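Local atomic coordinates of putative sugar ABC transport system, substrate-binding protein (Bordetella parapertussis, PDB entry 5IX8), a protein that probably binds a sugar in the periplasm and delivers it to an ABC transporter for uptake. Residues S69-G74 with A93-S98; F116-D121 with G258-Q263; A189-L194 with V216-Q221; G130-D135 with L246-S251. One frame throughout, in Å; residues are numbered along the deposited sequence. Where two conformers were deposited one is given.

From the N terminus the chain first builds the lobe around the parallel sheet, where contact 1 joins two neighbouring helices and closes a short loop before the others begin. Contact 2 opens at 116-121, before the chain passes into the second lobe. Contact 4 opens there at 130-135, and contact 3, joining two helices of that lobe, lies wholly inside its loop. Contact 4 closes at 246-251, setting a helix on a strand; the chain then returns, and helical segment 258-263 closes contact 2 on the first lobe's sheet, around both. Nothing crosses. V216 of contact 3 touches L246 of contact 4. In the conformer given, Q120 of contact 2 comes up to S251 of contact 4.

Contact 1: residues S69-G74 with A93-S98; sequences SFKTLG and ADLARS
K71 and D94 meet almost at a right angle, the lysine reaching across from helix 60-73 and the aspartate rising from helix 89-97. The two helices are consecutive in the alternating beta-alpha-beta order of a Rossmann-like lobe, the lobe that holds the N terminus in this type I periplasmic binding protein, and strand 77-80 runs between them in the chain. The lysine has the length needed to span the gap: its chain leaves CA with an unstaggered first torsion (chi1 -125°), then bends once at chi3, bringing NZ to 2.7 Å from D94 OD2. The ammonium comes in on the syn side of the carboxylate, 23° out of its plane, and lies 3.2 Å from D94 OD1. D94 holds its carboxylate out from the helix with CG anti to its own backbone N (chi1 179°), where it can be shared. Q68, one turn before K71, also donates to OD2, while R97 NH1 stands 3.5 Å from OD1 at salt-bridge range. This aspartate thus sits between two cations and would probably stay ionised. Beneath the charged tip, the lysine's methylenes do apolar work. CE lies 4.3 Å from L95 CD1, and the buried leucine also packs on A78 of strand 77-80 and on L67, suiting the inner side of its helix. G74, with positive phi, ends the first helix in a Schellman motif, a backbone shape that glycine adopts readily. At the end of the other helix the small S98 lies alongside the lysine chain, its OG 3.3 Å from K71 CD.

Contact 2: residues F116-D121 with G258-Q263; sequences FGVLQD and GRLIVQ
Strand 116-119 and the helical segment 258-263 run nearly antiparallel, 157° between their directions, with axes 8.5 Å apart and V118 facing I261. This is a helix laid on a sheet face in the first Rossmann-like lobe of a type I periplasmic binding protein. The helix, 254-270, reaches it only after the chain has returned from the second lobe. V118 carries the contact, its two methyls dividing the work. With CG1 anti to the backbone N (chi1 176°), that branch meets L260 CB at 4.1 Å, the two side chains crossing at about a right angle. CG2 rests against I261 CG1 at 3.7 Å, and that same CG1 is equally close to V118 CB, so the isoleucine stem lies over the branch point of the valine. A beta-branched residue suits a strand here, because it offers two short methyls to two neighbouring helix positions. Beyond the valine, I261 reaches I103 and A105 of strand 101-105 while L260 reaches F289 of strand 288-290, so the helix straddles the strand and touches both of its neighbours in the sheet. All of this is buried and apolar, and no hydrogen bond passes between the two segments. L119 points to the other face of the sheet, where its CD2 folds back to 4.2 Å from G117 CA, over a residue that has no side chain to compete for the space. F116, two residues before V118, presents its ring edge to the helix backbone, CZ standing 4.5 Å from I261 O near the ring plane.

Contact 3: residues A189-L194 with V216-Q221; sequences AQTQDL and VRAARQ. With SO4 (sulfate ion), chain D.
Q192 begins its contact with A218 at the backbone, its N only 3.6 Å from A218 CB. Past CA, Q192 CB lies 4.2 Å from that same methyl. From there CG leaves anti to the backbone N (chi1 -178°) and the chain runs on extended, carrying the amide beyond the alanine to the end of the opposite helix. Its NE2 donates to Q221 OE1 at 2.7 Å, with an N-H...O angle of 149°. The two amide planes lie only 17° apart, yet the donor is tilted out of the plane of the accepting carbonyl. NE2 makes a second bond to a water at 2.9 Å, and that water donates in turn to A218 O at 2.8 Å, so one nitrogen serves a side chain and a helix carbonyl. A second conformer of Q192 was deposited, so these amide bonds may be formed only part of the time. Glutamine suits this rim, long enough to bridge and able to donate without charge. The helices, 184-197 and 209-221, are successive ones of the second Rossmann-like lobe, separated in the chain by strand 201-205, and their segments pass 8.2 Å apart in broadly the same direction. A218 permits that approach because its side chain is a lone methyl, which T191 CB also meets at 3.7 Å; the threonine turns OG1 back to G187 O in its own helix. On another side of helix 209-221, R220 NE gives an almost straight bond of 2.7 Å to O2 of a sulfate, probably from the crystallisation liquor and also bound by R245 NH2.

Contact 4: residues G130-D135 with L246-S251; sequences GKALCD and LLAVAS
A132 and A248 press methyl to methyl, CB to CB 3.6 Å, where helix 122-135 lies on strand 246-250. The pair belongs to the second Rossmann-like lobe of this periplasmic binding protein, in which helices flank a central sheet. Alanine suits both places, since two short side chains let the helix backbone come close to the strand. Beside them the chain turns a corner at L247, whose CG is anti to the backbone N (chi1 173°). This brings CD2 over the helix backbone, 3.8 Å from A132 O and 4.0 Å from L133 CA. L133 points its own side chain away from the strand segment, and it joins L247 on Y203 of strand 201-205, so the leucines extend the apolar layer. The outer side of the helix is different in kind. C134 faces away and forms a disulfide with C169, tying the end of this helix to the region after helix 154-168. Further round, towards solvent, the exposed K131 and D135 stand four residues apart, a spacing that lets a long lysine reach an aspartate along the helix, and K131 NZ donates to the syn lone pair of D135 OD2 at 2.9 Å.

Contact 1: residues S69-G74 with A93-S98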
loop_
_atom_site.group_PDB
_atom_site.type_symbol
_atom_site.label_atom_id
_atom_site.label_comp_id
_atom_site.label_asym_id
_atom_site.label_seq_id
_atom_site.Cartn_x
_atom_site.Cartn_y
_atom_site.Cartn_z
ATOM N N SER A 69 2.567 11.387 21.325
ATOM C CA SER A 69 1.651 12.507 21.525
ATOM C C SER A 69 0.192 12.058 21.520
ATOM O O SER A 69 -0.664 12.715 22.139
ATOM C CB SER A 69 1.874 13.575 20.462
ATOM O OG SER A 69 1.378 13.128 19.222
ATOM N N PHE A 70 -0.119 10.953 20.834
ATOM C CA PHE A 70 -1.483 10.428 20.898
ATOM C C PHE A 70 -1.852 10.019 22.321
ATOM O O PHE A 70 -3.027 10.084 22.704
ATOM C CB PHE A 70 -1.647 9.229 19.962
ATOM C CG PHE A 70 -1.475 9.542 18.483
ATOM C CD1 PHE A 70 -1.441 10.849 17.999
ATOM C CD2 PHE A 70 -1.372 8.497 17.570
ATOM C CE1 PHE A 70 -1.291 11.099 16.635
ATOM C CE2 PHE A 70 -1.241 8.740 16.216
ATOM C CZ PHE A 70 -1.176 10.046 15.745
ATOM N N LYS A 71 -0.867 9.593 23.113
ATOM C CA LYS A 71 -1.111 9.241 24.507
ATOM C C LYS A 71 -1.669 10.424 25.277
ATOM O O LYS A 71 -2.629 10.293 26.043
ATOM C CB LYS A 71 0.192 8.763 25.153
ATOM C CG LYS A 71 0.134 7.403 25.792
ATOM C CD LYS A 71 1.266 7.193 26.818
ATOM C CE LYS A 71 2.616 6.981 26.181
ATOM N NZ LYS A 71 3.666 6.594 27.202
ATOM N N THR A 72 -1.054 11.591 25.094
ATOM C CA THR A 72 -1.497 12.792 25.769
ATOM C C THR A 72 -2.834 13.277 25.244
ATOM O O THR A 72 -3.583 13.922 25.981
ATOM C CB THR A 72 -0.434 13.867 25.602
ATOM O OG1 THR A 72 0.857 13.257 25.736
ATOM C CG2 THR A 72 -0.615 14.947 26.634
ATOM N N LEU A 73 -3.155 12.995 23.979
ATOM C CA LEU A 73 -4.420 13.453 23.425
ATOM C C LEU A 73 -5.574 12.537 23.782
ATOM O O LEU A 73 -6.713 12.834 23.424
ATOM C CB LEU A 73 -4.326 13.577 21.906
ATOM C CG LEU A 73 -3.344 14.636 21.425
ATOM C CD1 LEU A 73 -3.051 14.459 19.955
ATOM C CD2 LEU A 73 -3.860 16.046 21.716
ATOM N N GLY A 74 -5.312 11.433 24.467
ATOM C CA GLY A 74 -6.392 10.561 24.895
ATOM C C GLY A 74 -7.059 9.801 23.771
ATOM O O GLY A 74 -8.255 9.491 23.851
ATOM N N ALA A 93 3.911 -1.354 22.401
ATOM C CA ALA A 93 3.742 -1.922 23.726
ATOM C C ALA A 93 3.463 -0.835 24.757
ATOM O O ALA A 93 2.635 -1.018 25.659
ATOM C CB ALA A 93 5.000 -2.699 24.087
ATOM N N ASP A 94 4.143 0.301 24.630
ATOM C CA ASP A 94 3.945 1.415 25.551
ATOM C C ASP A 94 2.546 2.007 25.425
ATOM O O ASP A 94 1.895 2.318 26.435
ATOM C CB ASP A 94 4.997 2.480 25.268
ATOM C CG ASP A 94 4.853 3.690 26.165
ATOM O OD1 ASP A 94 4.672 3.515 27.391
ATOM O OD2 ASP A 94 4.941 4.815 25.656
ATOM N N LEU A 95 2.063 2.177 24.191
ATOM C CA LEU A 95 0.689 2.637 24.028
ATOM C C LEU A 95 -0.290 1.652 24.649
ATOM O O LEU A 95 -1.228 2.060 25.344
ATOM C CB LEU A 95 0.388 2.863 22.550
ATOM C CG LEU A 95 0.625 4.307 22.100
ATOM C CD1 LEU A 95 1.980 4.851 22.480
ATOM C CD2 LEU A 95 0.424 4.357 20.572
ATOM N N ALA A 96 -0.072 0.346 24.435
ATOM C CA ALA A 96 -1.006 -0.643 24.967
ATOM C C ALA A 96 -1.042 -0.610 26.491
ATOM O O ALA A 96 -2.104 -0.823 27.088
ATOM C CB ALA A 96 -0.647 -2.048 24.468
ATOM N N ARG A 97 0.106 -0.353 27.145
ATOM C CA ARG A 97 0.081 -0.275 28.597
ATOM C C ARG A 97 -0.751 0.901 29.065
ATOM O O ARG A 97 -1.247 0.876 30.191
ATOM C CB ARG A 97 1.504 -0.178 29.172
ATOM C CG ARG A 97 2.325 -1.472 28.996
ATOM C CD ARG A 97 3.635 -1.445 29.796
ATOM N NE ARG A 97 4.549 -0.402 29.328
ATOM C CZ ARG A 97 5.488 -0.571 28.390
ATOM N NH1 ARG A 97 6.270 0.443 28.051
ATOM N NH2 ARG A 97 5.644 -1.737 27.784
ATOM N N SER A 98 -0.926 1.914 28.217
ATOM C CA SER A 98 -1.772 3.062 28.516
ATOM C C SER A 98 -3.213 2.874 28.061
ATOM O O SER A 98 -3.984 3.845 28.056
ATOM C CB SER A 98 -1.197 4.316 27.869
ATOM O OG SER A 98 -0.002 4.705 28.529
#

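Contact 2: residues F116-D121 with G258-Q263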
loop_
_atom_site.group_PDB
_atom_site.type_symbol
_atom_site.label_atom_id
_atom_site.label_comp_id
_atom_site.label_asym_id
_atom_site.label_seq_id
_atom_site.Cartn_x
_atom_site.Cartn_y
_atom_site.Cartn_z
ATOM N N PHE A 116 -4.999 -5.281 15.525
ATOM C CA PHE A 116 -5.372 -5.900 14.256
ATOM C C PHE A 116 -4.926 -4.967 13.146
ATOM O O PHE A 116 -4.512 -3.830 13.386
ATOM C CB PHE A 116 -6.889 -6.191 14.138
ATOM C CG PHE A 116 -7.749 -4.951 14.145
ATOM C CD1 PHE A 116 -8.191 -4.405 15.347
ATOM C CD2 PHE A 116 -8.068 -4.302 12.960
ATOM C CE1 PHE A 116 -8.978 -3.237 15.350
ATOM C CE2 PHE A 116 -8.877 -3.176 12.959
ATOM C CZ PHE A 116 -9.314 -2.625 14.149
ATOM N N GLY A 117 -5.014 -5.466 11.918
ATOM C CA GLY A 117 -4.648 -4.684 10.761
ATOM C C GLY A 117 -5.681 -4.791 9.654
ATOM O O GLY A 117 -6.503 -5.709 9.617
ATOM N N VAL A 118 -5.634 -3.815 8.751
ATOM C CA VAL A 118 -6.414 -3.852 7.521
ATOM C C VAL A 118 -5.439 -3.497 6.426
ATOM O O VAL A 118 -4.896 -2.384 6.425
ATOM C CB VAL A 118 -7.593 -2.857 7.524
ATOM C CG1 VAL A 118 -8.282 -2.896 6.177
ATOM C CG2 VAL A 118 -8.604 -3.167 8.651
ATOM N N LEU A 119 -5.186 -4.438 5.518
ATOM C CA LEU A 119 -4.181 -4.162 4.482
ATOM C C LEU A 119 -4.490 -5.031 3.273
ATOM O O LEU A 119 -5.661 -5.200 2.934
ATOM C CB LEU A 119 -2.758 -4.352 5.042
ATOM C CG LEU A 119 -2.332 -5.686 5.689
ATOM C CD1 LEU A 119 -0.804 -5.796 5.594
ATOM C CD2 LEU A 119 -2.736 -5.803 7.151
ATOM N N GLN A 120 -3.455 -5.453 2.547
ATOM C CA GLN A 120 -3.591 -6.420 1.464
ATOM C C GLN A 120 -2.413 -7.371 1.526
ATOM O O GLN A 120 -1.437 -7.131 2.242
ATOM C CB GLN A 120 -3.639 -5.767 0.077
ATOM C CG GLN A 120 -4.956 -5.116 -0.285
ATOM C CD GLN A 120 -4.967 -4.595 -1.717
ATOM O OE1 GLN A 120 -4.042 -3.932 -2.142
ATOM N NE2 GLN A 120 -6.001 -4.917 -2.460
ATOM N N ASP A 121 -2.504 -8.447 0.743
ATOM C CA ASP A 121 -1.479 -9.487 0.716
ATOM C C ASP A 121 -0.398 -9.060 -0.274
ATOM O O ASP A 121 -0.576 -9.174 -1.486
ATOM C CB ASP A 121 -2.119 -10.812 0.302
ATOM C CG ASP A 121 -1.180 -11.977 0.373
ATOM O OD1 ASP A 121 0.049 -11.788 0.234
ATOM O OD2 ASP A 121 -1.684 -13.111 0.570
ATOM N N GLY A 258 -9.316 2.412 4.766
ATOM C CA GLY A 258 -9.588 3.392 5.812
ATOM C C GLY A 258 -10.987 3.257 6.386
ATOM O O GLY A 258 -11.178 3.335 7.596
ATOM N N ARG A 259 -11.988 3.071 5.518
ATOM C CA ARG A 259 -13.354 2.878 6.006
ATOM C C ARG A 259 -13.442 1.645 6.875
ATOM O O ARG A 259 -14.124 1.645 7.916
ATOM C CB ARG A 259 -14.329 2.757 4.842
ATOM C CG ARG A 259 -14.349 3.949 3.910
ATOM C CD ARG A 259 -15.592 3.846 3.000
ATOM N NE ARG A 259 -15.619 4.933 2.039
ATOM C CZ ARG A 259 -15.946 6.186 2.346
ATOM N NH1 ARG A 259 -16.338 6.511 3.594
ATOM N NH2 ARG A 259 -15.892 7.112 1.393
ATOM N N LEU A 260 -12.811 0.561 6.430
ATOM C CA LEU A 260 -12.841 -0.660 7.214
ATOM C C LEU A 260 -12.159 -0.482 8.560
ATOM O O LEU A 260 -12.625 -1.018 9.554
ATOM C CB LEU A 260 -12.192 -1.799 6.436
ATOM C CG LEU A 260 -12.956 -2.239 5.202
ATOM C CD1 LEU A 260 -12.095 -3.165 4.335
ATOM C CD2 LEU A 260 -14.289 -2.921 5.573
ATOM N N ILE A 261 -11.064 0.267 8.621
ATOM C CA ILE A 261 -10.427 0.505 9.920
ATOM C C ILE A 261 -11.415 1.108 10.915
ATOM O O ILE A 261 -11.482 0.703 12.084
ATOM C CB ILE A 261 -9.176 1.386 9.721
ATOM C CG1 ILE A 261 -8.049 0.497 9.123
ATOM C CG2 ILE A 261 -8.760 2.034 11.030
ATOM C CD1 ILE A 261 -6.917 1.295 8.484
ATOM N N VAL A 262 -12.203 2.081 10.472
ATOM C CA VAL A 262 -13.194 2.693 11.359
ATOM C C VAL A 262 -14.250 1.674 11.781
ATOM O O VAL A 262 -14.623 1.580 12.969
ATOM C CB VAL A 262 -13.829 3.917 10.675
ATOM C CG1 VAL A 262 -15.015 4.452 11.485
ATOM C CG2 VAL A 262 -12.767 4.994 10.490
ATOM N N GLN A 263 -14.776 0.907 10.814
ATOM C CA GLN A 263 -15.847 -0.032 11.153
ATOM C C GLN A 263 -15.350 -1.152 12.068
ATOM O O GLN A 263 -16.096 -1.625 12.944
ATOM C CB GLN A 263 -16.469 -0.609 9.877
ATOM C CG GLN A 263 -17.277 0.461 9.117
ATOM C CD GLN A 263 -18.508 0.882 9.908
ATOM O OE1 GLN A 263 -19.026 0.106 10.700
ATOM N NE2 GLN A 263 -18.965 2.118 9.718
#

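Contact 3: residues A189-L194 with V216-Q221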
loop_
_atom_site.group_PDB
_atom_site.type_symbol
_atom_site.label_atom_id
_atom_site.label_comp_id
_atom_site.label_asym_id
_atom_site.label_seq_id
_atom_site.Cartn_x
_atom_site.Cartn_y
_atom_site.Cartn_z
ATOM N N ALA A 189 16.161 7.346 -11.957
ATOM C CA ALA A 189 17.592 7.090 -12.004
ATOM C C ALA A 189 17.861 5.593 -12.056
ATOM O O ALA A 189 18.738 5.122 -12.799
ATOM C CB ALA A 189 18.280 7.742 -10.799
ATOM N N GLN A 190 17.126 4.829 -11.259
ATOM C CA GLN A 190 17.392 3.395 -11.268
ATOM C C GLN A 190 17.010 2.773 -12.601
ATOM O O GLN A 190 17.710 1.872 -13.089
ATOM C CB GLN A 190 16.664 2.703 -10.124
ATOM C CG GLN A 190 17.226 3.104 -8.757
ATOM C CD GLN A 190 16.552 2.390 -7.625
ATOM O OE1 GLN A 190 16.170 1.185 -7.718
ATOM N NE2 GLN A 190 16.417 3.108 -6.509
ATOM N N THR A 191 15.904 3.218 -13.201
ATOM C CA THR A 191 15.485 2.586 -14.446
ATOM C C THR A 191 16.378 3.041 -15.583
ATOM O O THR A 191 16.709 2.248 -16.482
ATOM C CB THR A 191 14.011 2.892 -14.744
ATOM O OG1 THR A 191 13.225 2.488 -13.616
ATOM C CG2 THR A 191 13.541 2.100 -15.983
ATOM N N GLN A 192 16.809 4.298 -15.550
ATOM C CA GLN A 192 17.723 4.751 -16.592
ATOM C C GLN A 192 19.008 3.923 -16.583
ATOM O O GLN A 192 19.513 3.503 -17.638
ATOM C CB GLN A 192 18.025 6.235 -16.378
ATOM C CG GLN A 192 18.912 6.843 -17.415
ATOM C CD GLN A 192 18.671 8.330 -17.508
ATOM O OE1 GLN A 192 19.103 9.093 -16.643
ATOM N NE2 GLN A 192 17.928 8.745 -18.528
ATOM N N ASP A 193 19.545 3.681 -15.391
ATOM C CA ASP A 193 20.736 2.862 -15.248
ATOM C C ASP A 193 20.484 1.425 -15.714
ATOM O O ASP A 193 21.273 0.859 -16.493
ATOM C CB ASP A 193 21.130 2.921 -13.776
ATOM C CG ASP A 193 22.331 2.118 -13.459
ATOM O OD1 ASP A 193 23.438 2.556 -13.813
ATOM O OD2 ASP A 193 22.165 1.067 -12.808
ATOM N N LEU A 194 19.362 0.825 -15.280
ATOM C CA LEU A 194 19.131 -0.575 -15.645
ATOM C C LEU A 194 18.754 -0.746 -17.113
ATOM O O LEU A 194 19.111 -1.781 -17.698
ATOM C CB LEU A 194 18.078 -1.217 -14.732
ATOM C CG LEU A 194 18.687 -1.490 -13.347
ATOM C CD1 LEU A 194 17.577 -1.553 -12.258
ATOM C CD2 LEU A 194 19.554 -2.762 -13.372
ATOM N N VAL A 216 8.651 4.934 -16.389
ATOM C CA VAL A 216 8.096 5.423 -17.649
ATOM C C VAL A 216 8.869 6.640 -18.139
ATOM O O VAL A 216 9.155 6.759 -19.339
ATOM C CB VAL A 216 6.593 5.719 -17.492
ATOM C CG1 VAL A 216 6.033 6.522 -18.691
ATOM C CG2 VAL A 216 5.809 4.416 -17.328
ATOM N N ARG A 217 9.253 7.556 -17.231
ATOM C CA ARG A 217 10.040 8.714 -17.685
ATOM C C ARG A 217 11.362 8.254 -18.279
ATOM O O ARG A 217 11.804 8.781 -19.305
ATOM C CB ARG A 217 10.344 9.716 -16.559
ATOM C CG ARG A 217 9.164 10.463 -15.933
ATOM C CD ARG A 217 9.684 11.553 -14.935
ATOM N NE ARG A 217 10.181 12.780 -15.567
ATOM C CZ ARG A 217 11.000 13.675 -14.991
ATOM N NH1 ARG A 217 11.481 13.461 -13.789
ATOM N NH2 ARG A 217 11.379 14.793 -15.643
ATOM N N ALA A 218 12.010 7.281 -17.633
ATOM C CA ALA A 218 13.276 6.753 -18.144
ATOM C C ALA A 218 13.092 6.079 -19.494
ATOM O O ALA A 218 13.928 6.249 -20.395
ATOM C CB ALA A 218 13.903 5.772 -17.143
ATOM N N ALA A 219 12.031 5.280 -19.638
ATOM C CA ALA A 219 11.771 4.595 -20.897
ATOM C C ALA A 219 11.506 5.604 -22.001
ATOM O O ALA A 219 12.004 5.450 -23.125
ATOM C CB ALA A 219 10.576 3.640 -20.734
ATOM N N ARG A 220 10.766 6.678 -21.683
ATOM C CA ARG A 220 10.492 7.701 -22.691
ATOM C C ARG A 220 11.787 8.379 -23.127
ATOM O O ARG A 220 12.020 8.600 -24.329
ATOM C CB ARG A 220 9.487 8.728 -22.137
ATOM C CG ARG A 220 8.036 8.224 -22.076
ATOM C CD ARG A 220 7.066 9.208 -21.369
ATOM N NE ARG A 220 5.695 8.678 -21.340
ATOM C CZ ARG A 220 4.669 9.219 -20.674
ATOM N NH1 ARG A 220 4.835 10.319 -19.942
ATOM N NH2 ARG A 220 3.463 8.657 -20.735
ATOM N N GLN A 221 12.640 8.730 -22.169
ATOM C CA GLN A 221 13.872 9.422 -22.517
ATOM C C GLN A 221 14.783 8.528 -23.348
ATOM O O GLN A 221 15.426 9.006 -24.294
ATOM C CB GLN A 221 14.583 9.924 -21.250
ATOM C CG GLN A 221 15.976 10.517 -21.528
ATOM C CD GLN A 221 16.507 11.469 -20.407
ATOM O OE1 GLN A 221 17.400 11.124 -19.669
ATOM N NE2 GLN A 221 15.983 12.683 -20.351
HETATM S S SO4 D . 4.579 6.766 -24.258
HETATM O O1 SO4 D . 3.325 6.088 -24.535
HETATM O O2 SO4 D . 4.968 6.526 -22.864
HETATM O O3 SO4 D . 5.616 6.255 -25.149
HETATM O O4 SO4 D . 4.375 8.190 -24.495
HETATM O O HOH W 1 16.614 6.455 -19.749
#

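Contact 4: residues G130-D135 with L246-S251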
loop_
_atom_site.group_PDB
_atom_site.type_symbol
_atom_site.label_atom_id
_atom_site.label_comp_id
_atom_site.label_asym_id
_atom_site.label_seq_id
_atom_site.Cartn_x
_atom_site.Cartn_y
_atom_site.Cartn_z
ATOM N N GLY A 130 2.845 -10.779 -11.778
ATOM C CA GLY A 130 3.495 -11.857 -12.503
ATOM C C GLY A 130 2.588 -12.513 -13.528
ATOM O O GLY A 130 3.016 -12.812 -14.653
ATOM N N LYS A 131 1.326 -12.745 -13.164
ATOM C CA LYS A 131 0.398 -13.332 -14.122
ATOM C C LYS A 131 0.161 -12.396 -15.293
ATOM O O LYS A 131 0.116 -12.835 -16.450
ATOM C CB LYS A 131 -0.922 -13.682 -13.440
ATOM C CG LYS A 131 -1.994 -14.211 -14.436
ATOM C CD LYS A 131 -3.308 -14.506 -13.718
ATOM C CE LYS A 131 -4.494 -14.665 -14.671
ATOM N NZ LYS A 131 -4.211 -15.697 -15.720
ATOM N N ALA A 132 0.033 -11.090 -15.024
ATOM C CA ALA A 132 -0.134 -10.139 -16.125
ATOM C C ALA A 132 1.052 -10.200 -17.083
ATOM O O ALA A 132 0.878 -10.205 -18.309
ATOM C CB ALA A 132 -0.310 -8.737 -15.564
ATOM N N LEU A 133 2.264 -10.281 -16.529
ATOM C CA LEU A 133 3.469 -10.418 -17.334
ATOM C C LEU A 133 3.407 -11.681 -18.178
ATOM O O LEU A 133 3.576 -11.648 -19.407
ATOM C CB LEU A 133 4.684 -10.458 -16.410
ATOM C CG LEU A 133 6.021 -10.652 -17.110
ATOM C CD1 LEU A 133 6.558 -9.318 -17.574
ATOM C CD2 LEU A 133 7.016 -11.324 -16.168
ATOM N N CYS A 134 3.139 -12.810 -17.529
ATOM C CA CYS A 134 3.131 -14.083 -18.245
ATOM C C CYS A 134 2.075 -14.098 -19.342
ATOM O O CYS A 134 2.339 -14.552 -20.461
ATOM C CB CYS A 134 2.906 -15.223 -17.258
ATOM S SG CYS A 134 4.326 -15.428 -16.120
ATOM N N ASP A 135 0.882 -13.572 -19.053
ATOM C CA ASP A 135 -0.184 -13.539 -20.049
ATOM C C ASP A 135 0.111 -12.591 -21.212
ATOM O O ASP A 135 -0.521 -12.706 -22.265
ATOM C CB ASP A 135 -1.502 -13.149 -19.384
ATOM C CG ASP A 135 -2.024 -14.234 -18.452
ATOM O OD1 ASP A 135 -1.507 -15.373 -18.506
ATOM O OD2 ASP A 135 -2.955 -13.956 -17.679
ATOM N N LEU A 246 1.925 1.193 -19.653
ATOM C CA LEU A 246 1.746 0.391 -18.447
ATOM C C LEU A 246 0.965 -0.857 -18.830
ATOM O O LEU A 246 -0.161 -0.761 -19.338
ATOM C CB LEU A 246 0.999 1.151 -17.345
ATOM C CG LEU A 246 1.658 2.378 -16.700
ATOM C CD1 LEU A 246 0.721 2.964 -15.613
ATOM C CD2 LEU A 246 3.046 2.082 -16.124
ATOM N N LEU A 247 1.567 -2.020 -18.596
ATOM C CA LEU A 247 0.901 -3.281 -18.916
ATOM C C LEU A 247 -0.198 -3.585 -17.922
ATOM O O LEU A 247 -1.280 -4.062 -18.296
ATOM C CB LEU A 247 1.923 -4.415 -18.916
ATOM C CG LEU A 247 1.401 -5.842 -19.073
ATOM C CD1 LEU A 247 0.659 -6.028 -20.395
ATOM C CD2 LEU A 247 2.558 -6.833 -18.926
ATOM N N ALA A 248 0.061 -3.307 -16.652
ATOM C CA ALA A 248 -0.862 -3.642 -15.589
ATOM C C ALA A 248 -0.492 -2.837 -14.365
ATOM O O ALA A 248 0.695 -2.575 -14.102
ATOM C CB ALA A 248 -0.813 -5.140 -15.258
ATOM N N VAL A 249 -1.515 -2.481 -13.601
ATOM C CA VAL A 249 -1.339 -1.756 -12.356
ATOM C C VAL A 249 -2.182 -2.458 -11.327
ATOM O O VAL A 249 -3.409 -2.524 -11.470
ATOM C CB VAL A 249 -1.771 -0.277 -12.458
ATOM C CG1 VAL A 249 -1.599 0.398 -11.088
ATOM C CG2 VAL A 249 -0.975 0.458 -13.557
ATOM N N ALA A 250 -1.559 -2.929 -10.275
ATOM C CA ALA A 250 -2.363 -3.524 -9.215
ATOM C C ALA A 250 -3.151 -2.423 -8.499
ATOM O O ALA A 250 -2.602 -1.365 -8.191
ATOM C CB ALA A 250 -1.462 -4.296 -8.256
ATOM N N SER A 251 -4.452 -2.648 -8.282
ATOM C CA SER A 251 -5.260 -1.696 -7.511
ATOM C C SER A 251 -4.897 -1.808 -6.033
ATOM O O SER A 251 -4.841 -2.910 -5.496
ATOM C CB SER A 251 -6.764 -1.989 -7.717
ATOM O OG SER A 251 -7.608 -1.300 -6.784
#